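Local coordinates for protein carbonic anhydrase (Geobacillus kaustophilus, PDB 3VNP) that catalyses the reversible hydration of carbon dioxide to hydrogencarbonate, as a homotrimeric gamma-class carbonic anhydrase that holds magnesium or zinc in its active site, at residues 83-88 with 100-105; 7-12 with 26-31; 36-41 with 58-63; 107-112 with 125-130; 46-51 with 64-69. All coordinates share one frame; numbering follows the deposited sequence.

Contact 1: 83-88 with 100-105; sequences QVILHS and GSIILD. With MG (magnesium ion), chain E.
Ile85 pairs with Ile102 and Leu86 with Ile103 in two buried parallel bridges between neighbouring coils of the left-handed beta-helix, which run up to the metal-bound His87. Ile103 N donates to Ile85 O at 3.0 Å and His87 N to Ile103 O, also at 3.0 Å; Ile85 N reaches Ser101 O one step earlier. On one face Ile85 and Ile102 point the same way, with Ile85 CD1 4.1 Å from Ile102 CD1, and meet Met99 and Gly100 of the second subunit. On the other face Leu86 CD2 sits 3.5 Å from Ile103 CG1, inside the coil, with Leu72 and Ile97 nearby. Past the strands, Asp105 holds its CG anti to the carbonyl carbon (chi1 -52°), and the carboxylate swings back alongside the His87 ring. OD1 of Asp105 lies in that ring's plane and takes the N-H of His87 ND1 at 2.8 Å, on its syn side, with the ring and carboxylate planes 71° apart. The same oxygen is also hydrogen-bonded to Ser67 OG. At the far side of the ring His87 NE2 binds the magnesium ion at 2.4 Å, which His65, His82 of the second subunit and a water also bind. With ND1 engaged by Asp105, the imidazole is fixed in rotation with NE2 facing the metal, and the carboxylate would probably make the ring a more electron-rich ligand.

Contact 2: 7-12 with 26-31; sequences KGKTPQ and TGDVVI
Gln12 pairs with Val30 in a parallel bridge, Gln12 N donating to Val29 O at 2.9 Å and Gln12 O accepting from Ile31 N at 3.0 Å, just after the partner chain turns at Gly27 and Asp28. Asp28 centres an inverse gamma turn, closed by a weak bond from Val29 N to Gly27 O. The Pro11 ring lies against that same carbonyl, its CD 3.3 Å and its CG 3.4 Å from Gly27 O. Lacking an N-H, Pro11 makes no hydrogen bond to it. An alanine here would probably leave a gap beside the Gly27 carbonyl, Ile3 and Ile25 and let the chain before Gln12 turn more freely. Farther out, Lys9 bends at chi2 (-79°) to lie alongside Asp28: Lys9 CE comes within 3.4 Å of Asp28 OD2, while the salt bridge from Lys9 NZ to Asp28 OD2 is long, at 3.7 Å. Thr26 points away from 7-12, and its OG1 is hydrogen-bonded to Tyr166 OH of the second subunit. The turn leading into a parallel strand fits a corner between two sides of the left-handed beta-helix of hexapeptide-repeat proteins, here beside strand 12-13, outermost of its sheet within the chain.

Contact 3: 36-41 with 58-63; sequences SIWFNT and IQDNSI
Thr41 reaches across to the segment 58-63 with all three atoms of its side chain. Its CB lies 3.8 Å from Ser62 O. With OG1 anti to the carbonyl carbon (chi1 -75°), the hydroxyl stands between the two chains: it accepts from Ser62 N at 3.2 Å and donates to Trp38 O, 3.1 Å away and approached 39° out of its carbonyl plane. Trp38 O also takes Thr41 N, closing a type II turn from Trp38 to Thr41. The methyl CG2 of Thr41 lies 3.5 Å from Ser62 O and ends 3.9 Å from Ile58 CG2. An alanine at Thr41 would probably leave Ser62 N without its acceptor, deprive Trp38 O of one of two donors and open a gap against Ile58. Before the turn, Ile58 bridges to Ile37: Ile58 N bonds Ser36 O, Trp38 N bonds Ile58 O, and the methyls Ile37 CD1 and Ile58 CD1 pack 3.8 Å apart. The edge of the indole follows, Trp38 CD1 lying 3.3 Å from Ile58 O. Beyond it Asp60 lays its carboxylate beside the Phe39 ring, nearly coplanar (4°), with OD1 3.5 Å from Phe39 CD2 at the ring edge; its OD2 makes a salt bridge with Arg44 of the third subunit and a weak hydrogen bond to His82 ND1 of its own chain. Strand 36-37 lies between 18-19 and 57-58, Phe18 meeting Trp38 edge-to-face, and helix 146-170 covers the indole with Tyr159, Lys162 and Tyr166.

Contact 4: 107-112 with 125-130; sequences AEIGEG and KKIPPN
Glu108 and Lys126 stand on the same face of a parallel bridge with their side chains in different conformations. Glu108 holds CG anti to the backbone N (chi1 172°) and runs extended; Lys126 places CG beside its own N and kinks at chi3 (-73°). The side chains touch along their length, Glu108 CB 4.1 Å from Lys126 CG and Glu108 OE1 4.0 Å from Lys126 CD. The kink carries the ammonium off, leaving Lys126 NZ 5.9 Å from Glu108 OE1, and the other carboxylate oxygen, OE2, makes a salt bridge with Arg92. On the opposite face Ile109 and Ile127 meet at CG1, 4.3 Å apart. Ile109 is extended at chi2, whereas Ile127 bends there and leads its CD1 away; both pack on Ile115 within the coil. The strands are the last two of one flat side of the left-handed beta-helix, 126-127 being outermost within the chain. Ile127 N gives Glu108 O a bond of 2.8 Å. Glu108 N reaches Lys125 O from 37° above its carbonyl plane, and Gly110 N bonds Ile127 O at 2.8 Å. A side chain on Gly110 would run into Ile127 O and Pro129 N, which makes glycine the residue that fits where the chain passes the two prolines. Farther along, the Glu111 side chain, extended with CG anti to the backbone N, leads away from the partner segment.

Contact 5: 46-51 with 64-69; sequences DVAPTV and LHQSPN. With MG (magnesium ion), chain E.
Gln66 folds its amide against the corner 46-48, where one oxygen, OE1, takes two successive backbone N-H groups in place of a strand ladder. Val47 N lies 3.2 Å from Gln66 OE1, close to the line of the C=O bond, and Ala48 N is 3.0 Å from the same oxygen on a more tilted approach. The bend at chi2 (75°) brings the amide back to this corner, and its NE2 is hydrogen-bonded to Arg44 O. Beside it Asp46 places CG between its backbone N and carbonyl carbon (chi1 54°), from where OD2 offers its syn lone pair to His65 NE2 at 2.8 Å. The carboxylate and ring planes stand 81° apart. Through ND1, 2.3 Å from the magnesium ion, His65 is a first-shell ligand and Asp46 its second-shell support; Asp46 OD1 is in turn paired with Arg44. Val47 CG2 comes within 3.3 Å of His65 NE2, obliquely to the ring, and Val47 CG1 packs 3.8 Å from Pro68 CD. The corner separates strand 42-45, neighbour of 63-65 in one sheet, from strand 49-52, which lies in another beside 72-74; Lys162 and Tyr159 from the helix 146-170 of the second subunit cover Val47 and His65.

In the fold
Along the chain contact 2 comes first; contacts 3 and 5 follow with alternating segments, then contacts 1 and 4, in the order in which the coils of the left-handed beta-helix stack. Contacts 2, 5 and 4 reach one parallel sheet, contacts 1 and 5 share another through neighbouring strands 63-65 and 85-87, and contact 3 begins in the third. The end coils lie far apart, with 26 Å between the centres of contacts 2 and 4, whereas those of contacts 1 and 5 are 13 Å apart. These two give His87 and His65 to one magnesium ion and share its bound water; His82 of the second subunit completes the site, which lies between subunits, consistent with a need for the trimer.

Contact 1: 83-88 with 100-105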
# COMPACT_ATOMS: atom_id res chain seq x y z
N GLN A 83 -1.67 4.23 -4.43
CA GLN A 83 -0.81 3.87 -3.33
C GLN A 83 0.41 4.77 -3.15
O GLN A 83 1.55 4.31 -3.23
CB GLN A 83 -0.36 2.42 -3.51
CG GLN A 83 0.59 1.88 -2.47
CD GLN A 83 1.13 0.51 -2.85
OE1 GLN A 83 2.32 0.24 -2.66
NE2 GLN A 83 0.26 -0.35 -3.37
N VAL A 84 0.17 6.06 -2.93
CA VAL A 84 1.26 6.99 -2.71
C VAL A 84 1.28 7.43 -1.25
O VAL A 84 0.24 7.51 -0.59
CB VAL A 84 1.12 8.24 -3.61
CG1 VAL A 84 2.01 9.38 -3.07
CG2 VAL A 84 1.54 7.91 -5.03
N ILE A 85 2.48 7.69 -0.75
CA ILE A 85 2.64 8.17 0.61
C ILE A 85 3.06 9.64 0.50
O ILE A 85 4.03 9.97 -0.18
CB ILE A 85 3.74 7.40 1.37
CG1 ILE A 85 3.31 5.95 1.58
CG2 ILE A 85 4.01 8.08 2.71
CD1 ILE A 85 4.35 5.10 2.31
N LEU A 86 2.32 10.52 1.15
CA LEU A 86 2.65 11.94 1.14
C LEU A 86 2.80 12.32 2.59
O LEU A 86 1.84 12.25 3.36
CB LEU A 86 1.53 12.76 0.49
CG LEU A 86 1.25 12.48 -0.98
CD1 LEU A 86 0.09 13.35 -1.46
CD2 LEU A 86 2.49 12.76 -1.80
N HIS A 87 4.01 12.71 2.97
CA HIS A 87 4.26 13.06 4.36
C HIS A 87 4.77 14.50 4.48
O HIS A 87 5.91 14.79 4.14
CB HIS A 87 5.27 12.08 4.94
CG HIS A 87 5.07 11.82 6.40
ND1 HIS A 87 5.61 12.62 7.39
CD2 HIS A 87 4.37 10.85 7.04
CE1 HIS A 87 5.25 12.16 8.57
NE2 HIS A 87 4.50 11.09 8.39
N SER A 88 3.91 15.38 4.97
CA SER A 88 4.26 16.79 5.14
C SER A 88 4.90 17.31 3.87
O SER A 88 5.89 18.04 3.91
CB SER A 88 5.23 16.97 6.30
OG SER A 88 4.57 16.80 7.54
N GLY A 100 2.83 4.61 -6.42
CA GLY A 100 3.88 3.94 -5.67
C GLY A 100 5.03 4.81 -5.19
O GLY A 100 6.02 4.29 -4.67
N SER A 101 4.92 6.12 -5.35
CA SER A 101 5.98 7.02 -4.92
C SER A 101 5.85 7.39 -3.45
O SER A 101 4.82 7.13 -2.82
CB SER A 101 5.96 8.30 -5.75
OG SER A 101 6.23 8.02 -7.11
N ILE A 102 6.90 7.99 -2.91
CA ILE A 102 6.92 8.42 -1.52
C ILE A 102 7.53 9.82 -1.49
O ILE A 102 8.69 10.01 -1.86
CB ILE A 102 7.77 7.48 -0.65
CG1 ILE A 102 7.20 6.06 -0.72
CG2 ILE A 102 7.79 7.96 0.79
CD1 ILE A 102 7.91 5.06 0.20
N ILE A 103 6.74 10.81 -1.08
CA ILE A 103 7.22 12.18 -1.01
C ILE A 103 7.37 12.51 0.46
O ILE A 103 6.39 12.57 1.19
CB ILE A 103 6.22 13.15 -1.66
CG1 ILE A 103 5.73 12.58 -3.00
CG2 ILE A 103 6.88 14.51 -1.87
CD1 ILE A 103 6.83 12.32 -4.01
N LEU A 104 8.61 12.74 0.89
CA LEU A 104 8.84 13.03 2.29
C LEU A 104 8.82 14.49 2.73
O LEU A 104 8.68 15.40 1.92
CB LEU A 104 10.13 12.32 2.73
CG LEU A 104 9.97 10.80 2.56
CD1 LEU A 104 11.25 10.08 2.89
CD2 LEU A 104 8.83 10.31 3.46
N ASP A 105 8.92 14.67 4.03
CA ASP A 105 8.85 15.95 4.71
C ASP A 105 9.54 17.20 4.17
O ASP A 105 10.75 17.24 3.96
CB ASP A 105 9.24 15.71 6.16
CG ASP A 105 8.43 14.57 6.77
OD1 ASP A 105 7.33 14.83 7.29
OD2 ASP A 105 8.88 13.41 6.69
MG MG E . 3.37 9.72 9.99
O HOH W 1 4.08 9.10 12.23

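Contact 2: 7-12 with 26-31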
# COMPACT_ATOMS: atom_id res chain seq x y z
N LYS A 7 -8.95 16.62 18.34
CA LYS A 7 -8.67 17.75 19.23
C LYS A 7 -9.27 19.07 18.77
O LYS A 7 -8.51 20.03 18.59
CB LYS A 7 -7.18 18.02 19.34
CG LYS A 7 -6.35 16.84 19.74
CD LYS A 7 -6.07 16.81 21.24
CE LYS A 7 -5.10 15.68 21.63
NZ LYS A 7 -5.67 14.32 21.38
N GLY A 8 -10.57 19.15 18.56
CA GLY A 8 -11.17 20.41 18.15
C GLY A 8 -11.22 20.75 16.67
O GLY A 8 -11.92 21.69 16.27
N LYS A 9 -10.49 20.00 15.87
CA LYS A 9 -10.46 20.21 14.43
C LYS A 9 -11.30 19.13 13.76
O LYS A 9 -11.27 17.97 14.16
CB LYS A 9 -9.02 20.13 13.93
CG LYS A 9 -8.10 21.19 14.54
CD LYS A 9 -8.30 22.53 13.85
CE LYS A 9 -7.18 23.52 14.19
NZ LYS A 9 -7.36 24.84 13.50
N THR A 10 -12.07 19.51 12.76
CA THR A 10 -12.91 18.55 12.07
C THR A 10 -12.78 18.76 10.58
O THR A 10 -12.72 19.89 10.10
CB THR A 10 -14.38 18.67 12.52
OG1 THR A 10 -15.08 17.48 12.18
CG2 THR A 10 -15.04 19.86 11.84
N PRO A 11 -12.72 17.66 9.81
CA PRO A 11 -12.59 17.78 8.36
C PRO A 11 -13.65 18.67 7.70
O PRO A 11 -14.83 18.59 8.03
CB PRO A 11 -12.69 16.33 7.89
CG PRO A 11 -12.04 15.59 9.01
CD PRO A 11 -12.64 16.25 10.23
N GLN A 12 -13.21 19.52 6.79
CA GLN A 12 -14.13 20.38 6.06
C GLN A 12 -14.06 19.97 4.59
O GLN A 12 -13.11 20.30 3.88
CB GLN A 12 -13.73 21.85 6.24
CG GLN A 12 -14.21 22.45 7.57
CD GLN A 12 -13.73 23.88 7.77
OE1 GLN A 12 -13.90 24.74 6.90
NE2 GLN A 12 -13.15 24.15 8.94
N THR A 26 -9.46 12.33 9.09
CA THR A 26 -9.53 12.82 10.46
C THR A 26 -8.91 14.19 10.66
O THR A 26 -8.05 14.63 9.90
CB THR A 26 -8.82 11.86 11.44
OG1 THR A 26 -7.42 12.17 11.48
CG2 THR A 26 -8.98 10.42 11.01
N GLY A 27 -9.36 14.85 11.72
CA GLY A 27 -8.85 16.15 12.12
C GLY A 27 -8.77 17.33 11.17
O GLY A 27 -9.66 17.58 10.36
N ASP A 28 -7.68 18.06 11.31
CA ASP A 28 -7.42 19.27 10.54
C ASP A 28 -7.19 19.06 9.05
O ASP A 28 -6.06 19.21 8.57
CB ASP A 28 -6.22 19.98 11.16
CG ASP A 28 -6.17 21.45 10.80
OD1 ASP A 28 -6.77 21.83 9.77
OD2 ASP A 28 -5.53 22.22 11.55
N VAL A 29 -8.25 18.74 8.32
CA VAL A 29 -8.14 18.52 6.87
C VAL A 29 -9.15 19.38 6.10
O VAL A 29 -10.30 19.55 6.53
CB VAL A 29 -8.37 17.03 6.50
CG1 VAL A 29 -8.27 16.84 5.01
CG2 VAL A 29 -7.36 16.15 7.22
N VAL A 30 -8.72 19.93 4.97
CA VAL A 30 -9.61 20.74 4.15
C VAL A 30 -9.53 20.22 2.72
O VAL A 30 -8.45 20.17 2.14
CB VAL A 30 -9.19 22.24 4.17
CG1 VAL A 30 -10.09 23.04 3.26
CG2 VAL A 30 -9.26 22.77 5.58
N ILE A 31 -10.67 19.82 2.17
CA ILE A 31 -10.72 19.29 0.81
C ILE A 31 -11.57 20.17 -0.11
O ILE A 31 -12.72 20.49 0.19
CB ILE A 31 -11.25 17.84 0.81
CG1 ILE A 31 -10.23 16.93 1.52
CG2 ILE A 31 -11.48 17.36 -0.61
CD1 ILE A 31 -10.77 15.57 1.91

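Contact 3: 36-41 with 58-63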
# COMPACT_ATOMS: atom_id res chain seq x y z
N SER A 36 -11.34 14.24 -5.87
CA SER A 36 -11.76 12.88 -5.56
C SER A 36 -10.71 12.13 -4.75
O SER A 36 -9.55 12.09 -5.12
CB SER A 36 -12.06 12.13 -6.85
OG SER A 36 -11.07 12.40 -7.82
N ILE A 37 -11.15 11.56 -3.63
CA ILE A 37 -10.28 10.78 -2.75
C ILE A 37 -10.73 9.33 -3.00
O ILE A 37 -11.85 8.95 -2.64
CB ILE A 37 -10.50 11.18 -1.27
CG1 ILE A 37 -10.48 12.71 -1.13
CG2 ILE A 37 -9.44 10.54 -0.38
CD1 ILE A 37 -9.17 13.37 -1.49
N TRP A 38 -9.86 8.53 -3.60
CA TRP A 38 -10.24 7.16 -3.93
C TRP A 38 -10.11 6.09 -2.86
O TRP A 38 -9.51 6.29 -1.80
CB TRP A 38 -9.54 6.75 -5.23
CG TRP A 38 -9.92 7.69 -6.33
CD1 TRP A 38 -9.42 8.95 -6.55
CD2 TRP A 38 -10.98 7.51 -7.27
NE1 TRP A 38 -10.11 9.56 -7.56
CE2 TRP A 38 -11.07 8.71 -8.03
CE3 TRP A 38 -11.87 6.46 -7.55
CZ2 TRP A 38 -12.02 8.88 -9.04
CZ3 TRP A 38 -12.81 6.64 -8.56
CH2 TRP A 38 -12.88 7.84 -9.29
N PHE A 39 -10.70 4.94 -3.17
CA PHE A 39 -10.76 3.79 -2.29
C PHE A 39 -9.58 3.50 -1.36
O PHE A 39 -8.42 3.50 -1.78
CB PHE A 39 -11.10 2.54 -3.12
CG PHE A 39 -12.41 2.65 -3.85
CD1 PHE A 39 -13.61 2.55 -3.16
CD2 PHE A 39 -12.45 2.95 -5.21
CE1 PHE A 39 -14.83 2.77 -3.80
CE2 PHE A 39 -13.65 3.17 -5.86
CZ PHE A 39 -14.85 3.08 -5.16
N ASN A 40 -9.91 3.25 -0.10
CA ASN A 40 -8.94 2.90 0.94
C ASN A 40 -7.90 3.94 1.32
O ASN A 40 -7.02 3.67 2.13
CB ASN A 40 -8.22 1.61 0.57
CG ASN A 40 -9.17 0.46 0.42
OD1 ASN A 40 -9.71 -0.06 1.40
ND2 ASN A 40 -9.40 0.04 -0.81
N THR A 41 -7.98 5.13 0.74
CA THR A 41 -7.02 6.17 1.08
C THR A 41 -7.21 6.63 2.52
O THR A 41 -8.33 6.68 3.02
CB THR A 41 -7.16 7.38 0.13
OG1 THR A 41 -6.59 7.04 -1.13
CG2 THR A 41 -6.46 8.60 0.70
N ILE A 58 -6.67 12.00 -5.49
CA ILE A 58 -5.76 11.23 -4.66
C ILE A 58 -6.21 9.78 -4.82
O ILE A 58 -7.17 9.34 -4.19
CB ILE A 58 -5.85 11.70 -3.19
CG1 ILE A 58 -5.32 13.13 -3.10
CG2 ILE A 58 -5.05 10.77 -2.28
CD1 ILE A 58 -5.43 13.74 -1.73
N GLN A 59 -5.50 9.06 -5.68
CA GLN A 59 -5.85 7.68 -5.99
C GLN A 59 -5.73 6.63 -4.88
O GLN A 59 -5.14 6.86 -3.83
CB GLN A 59 -5.09 7.25 -7.25
CG GLN A 59 -5.65 7.92 -8.51
CD GLN A 59 -4.77 7.74 -9.73
OE1 GLN A 59 -4.37 6.62 -10.06
NE2 GLN A 59 -4.48 8.84 -10.42
N ASP A 60 -6.35 5.49 -5.17
CA ASP A 60 -6.46 4.32 -4.30
C ASP A 60 -5.31 3.94 -3.39
O ASP A 60 -4.15 3.93 -3.80
CB ASP A 60 -6.81 3.11 -5.17
CG ASP A 60 -7.85 3.45 -6.23
OD1 ASP A 60 -9.07 3.41 -5.93
OD2 ASP A 60 -7.44 3.79 -7.36
N ASN A 61 -5.65 3.63 -2.14
CA ASN A 61 -4.67 3.21 -1.15
C ASN A 61 -3.54 4.16 -0.80
O ASN A 61 -2.44 3.72 -0.49
CB ASN A 61 -4.05 1.88 -1.57
CG ASN A 61 -5.00 0.73 -1.42
OD1 ASN A 61 -5.34 0.34 -0.30
ND2 ASN A 61 -5.45 0.19 -2.55
N SER A 62 -3.79 5.47 -0.86
CA SER A 62 -2.72 6.40 -0.51
C SER A 62 -2.75 6.74 0.97
O SER A 62 -3.76 6.54 1.67
CB SER A 62 -2.84 7.67 -1.33
OG SER A 62 -2.67 7.38 -2.71
N ILE A 63 -1.63 7.25 1.47
CA ILE A 63 -1.54 7.63 2.86
C ILE A 63 -1.06 9.08 2.95
O ILE A 63 0.02 9.42 2.45
CB ILE A 63 -0.54 6.75 3.64
CG1 ILE A 63 -0.78 5.27 3.33
CG2 ILE A 63 -0.69 7.01 5.14
CD1 ILE A 63 -2.19 4.79 3.64

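Contact 4: 107-112 with 125-130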
# COMPACT_ATOMS: atom_id res chain seq x y z
N ALA A 107 9.54 18.29 1.43
CA ALA A 107 9.93 18.15 0.04
C ALA A 107 8.92 18.97 -0.75
O ALA A 107 7.72 18.79 -0.59
CB ALA A 107 9.87 16.70 -0.38
N GLU A 108 9.39 19.87 -1.60
CA GLU A 108 8.48 20.68 -2.40
C GLU A 108 8.53 20.27 -3.86
O GLU A 108 9.59 20.26 -4.49
CB GLU A 108 8.81 22.16 -2.24
CG GLU A 108 8.04 23.08 -3.18
CD GLU A 108 8.16 24.54 -2.78
OE1 GLU A 108 9.24 24.92 -2.27
OE2 GLU A 108 7.19 25.30 -2.97
N ILE A 109 7.37 19.93 -4.40
CA ILE A 109 7.28 19.50 -5.78
C ILE A 109 6.69 20.61 -6.63
O ILE A 109 5.50 20.91 -6.57
CB ILE A 109 6.44 18.21 -5.88
CG1 ILE A 109 7.21 17.07 -5.19
CG2 ILE A 109 6.16 17.86 -7.34
CD1 ILE A 109 6.43 15.81 -5.06
N GLY A 110 7.56 21.22 -7.42
CA GLY A 110 7.20 22.32 -8.29
C GLY A 110 6.00 22.14 -9.19
O GLY A 110 5.65 21.05 -9.62
N GLU A 111 5.37 23.27 -9.47
CA GLU A 111 4.21 23.35 -10.33
C GLU A 111 4.42 22.60 -11.65
O GLU A 111 5.45 22.75 -12.31
CB GLU A 111 3.92 24.83 -10.60
CG GLU A 111 2.77 25.12 -11.52
CD GLU A 111 2.72 26.60 -11.88
OE1 GLU A 111 2.75 27.44 -10.95
OE2 GLU A 111 2.64 26.91 -13.09
N GLY A 112 3.43 21.79 -12.04
CA GLY A 112 3.51 21.06 -13.29
C GLY A 112 4.56 19.96 -13.38
O GLY A 112 4.78 19.41 -14.47
N LYS A 125 13.73 18.09 -0.34
CA LYS A 125 14.12 18.24 -1.73
C LYS A 125 13.12 19.01 -2.56
O LYS A 125 11.93 18.74 -2.53
CB LYS A 125 14.39 16.90 -2.40
CG LYS A 125 14.73 17.10 -3.86
CD LYS A 125 15.40 15.89 -4.49
CE LYS A 125 15.99 16.27 -5.84
NZ LYS A 125 16.98 17.38 -5.72
N LYS A 126 13.63 19.99 -3.31
CA LYS A 126 12.80 20.80 -4.18
C LYS A 126 12.90 20.27 -5.61
O LYS A 126 13.99 20.05 -6.12
CB LYS A 126 13.23 22.27 -4.11
CG LYS A 126 12.80 22.94 -2.80
CD LYS A 126 13.20 24.42 -2.70
CE LYS A 126 14.70 24.58 -2.46
NZ LYS A 126 15.09 26.00 -2.17
N ILE A 127 11.76 20.03 -6.23
CA ILE A 127 11.74 19.54 -7.60
C ILE A 127 11.33 20.69 -8.51
O ILE A 127 10.25 21.26 -8.35
CB ILE A 127 10.75 18.36 -7.75
CG1 ILE A 127 11.16 17.21 -6.83
CG2 ILE A 127 10.72 17.88 -9.19
CD1 ILE A 127 12.49 16.59 -7.18
N PRO A 128 12.18 21.05 -9.48
CA PRO A 128 11.88 22.14 -10.41
C PRO A 128 10.55 21.93 -11.13
O PRO A 128 10.21 20.82 -11.53
CB PRO A 128 13.06 22.09 -11.38
CG PRO A 128 14.18 21.61 -10.51
CD PRO A 128 13.52 20.49 -9.75
N PRO A 129 9.77 23.01 -11.28
CA PRO A 129 8.48 22.89 -11.96
C PRO A 129 8.67 22.54 -13.43
O PRO A 129 9.72 22.81 -14.00
CB PRO A 129 7.86 24.27 -11.77
CG PRO A 129 9.05 25.16 -11.69
CD PRO A 129 9.98 24.38 -10.80
N ASN A 130 7.66 21.91 -14.02
CA ASN A 130 7.70 21.54 -15.43
C ASN A 130 8.77 20.49 -15.78
O ASN A 130 9.09 20.29 -16.96
CB ASN A 130 7.90 22.82 -16.26
CG ASN A 130 7.90 22.56 -17.76
OD1 ASN A 130 6.94 22.02 -18.31
ND2 ASN A 130 8.99 22.95 -18.43

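Contact 5: 46-51 with 64-69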
# COMPACT_ATOMS: atom_id res chain seq x y z
N ASP A 46 -3.77 14.73 12.19
CA ASP A 46 -3.64 14.84 13.63
C ASP A 46 -2.27 15.30 14.11
O ASP A 46 -2.00 15.29 15.30
CB ASP A 46 -4.05 13.52 14.28
CG ASP A 46 -3.29 12.34 13.71
OD1 ASP A 46 -3.79 11.20 13.80
OD2 ASP A 46 -2.18 12.56 13.18
N VAL A 47 -1.41 15.70 13.17
CA VAL A 47 -0.08 16.20 13.52
C VAL A 47 0.08 17.66 13.08
O VAL A 47 0.56 18.49 13.85
CB VAL A 47 1.05 15.35 12.89
CG1 VAL A 47 2.41 15.90 13.30
CG2 VAL A 47 0.92 13.90 13.35
N ALA A 48 -0.31 17.96 11.85
CA ALA A 48 -0.23 19.32 11.33
C ALA A 48 -1.32 19.54 10.29
O ALA A 48 -1.95 18.59 9.84
CB ALA A 48 1.15 19.58 10.71
N PRO A 49 -1.55 20.80 9.90
CA PRO A 49 -2.57 21.15 8.91
C PRO A 49 -2.43 20.43 7.57
O PRO A 49 -1.32 20.24 7.07
CB PRO A 49 -2.39 22.66 8.76
CG PRO A 49 -1.94 23.06 10.13
CD PRO A 49 -0.93 22.01 10.45
N THR A 50 -3.55 20.03 6.99
CA THR A 50 -3.54 19.37 5.69
C THR A 50 -4.53 20.12 4.81
O THR A 50 -5.71 20.23 5.15
CB THR A 50 -3.99 17.89 5.76
OG1 THR A 50 -3.15 17.17 6.66
CG2 THR A 50 -3.91 17.25 4.38
N VAL A 51 -4.06 20.64 3.69
CA VAL A 51 -4.91 21.38 2.78
C VAL A 51 -4.84 20.77 1.38
O VAL A 51 -3.76 20.58 0.82
CB VAL A 51 -4.49 22.86 2.72
CG1 VAL A 51 -5.47 23.66 1.89
CG2 VAL A 51 -4.43 23.42 4.12
N LEU A 64 -1.87 9.93 3.57
CA LEU A 64 -1.51 11.33 3.75
C LEU A 64 -1.38 11.60 5.24
O LEU A 64 -2.32 11.37 6.01
CB LEU A 64 -2.57 12.24 3.12
CG LEU A 64 -2.34 12.52 1.62
CD1 LEU A 64 -2.31 11.20 0.85
CD2 LEU A 64 -3.43 13.44 1.08
N HIS A 65 -0.20 12.07 5.66
CA HIS A 65 0.04 12.39 7.06
C HIS A 65 1.04 13.54 7.17
O HIS A 65 1.50 14.09 6.17
CB HIS A 65 0.56 11.16 7.81
CG HIS A 65 0.36 11.22 9.29
ND1 HIS A 65 1.23 10.63 10.19
CD2 HIS A 65 -0.60 11.81 10.04
CE1 HIS A 65 0.81 10.85 11.42
NE2 HIS A 65 -0.30 11.57 11.36
N GLN A 66 1.40 13.90 8.40
CA GLN A 66 2.33 14.99 8.60
C GLN A 66 3.28 14.76 9.77
O GLN A 66 3.02 13.93 10.65
CB GLN A 66 1.58 16.31 8.85
CG GLN A 66 0.23 16.47 8.16
CD GLN A 66 -0.85 15.65 8.82
OE1 GLN A 66 -0.92 15.58 10.05
NE2 GLN A 66 -1.71 15.03 8.02
N SER A 67 4.38 15.50 9.75
CA SER A 67 5.37 15.50 10.82
C SER A 67 5.09 16.86 11.50
O SER A 67 4.52 17.77 10.88
CB SER A 67 6.80 15.43 10.26
OG SER A 67 7.06 16.48 9.35
N PRO A 68 5.46 17.01 12.78
CA PRO A 68 5.21 18.27 13.49
C PRO A 68 5.62 19.55 12.77
O PRO A 68 6.67 19.62 12.14
CB PRO A 68 5.98 18.08 14.81
CG PRO A 68 5.92 16.61 15.02
CD PRO A 68 6.21 16.07 13.64
N ASN A 69 4.76 20.56 12.86
CA ASN A 69 5.00 21.88 12.26
C ASN A 69 5.17 21.93 10.76
O ASN A 69 5.53 22.97 10.21
CB ASN A 69 6.23 22.51 12.92
CG ASN A 69 6.16 22.45 14.43
OD1 ASN A 69 7.11 22.02 15.09
ND2 ASN A 69 5.03 22.88 14.99
MG MG E . 3.37 9.72 9.99
O HOH W 2 2.23 20.58 14.09
O HOH W 1 4.08 9.10 12.23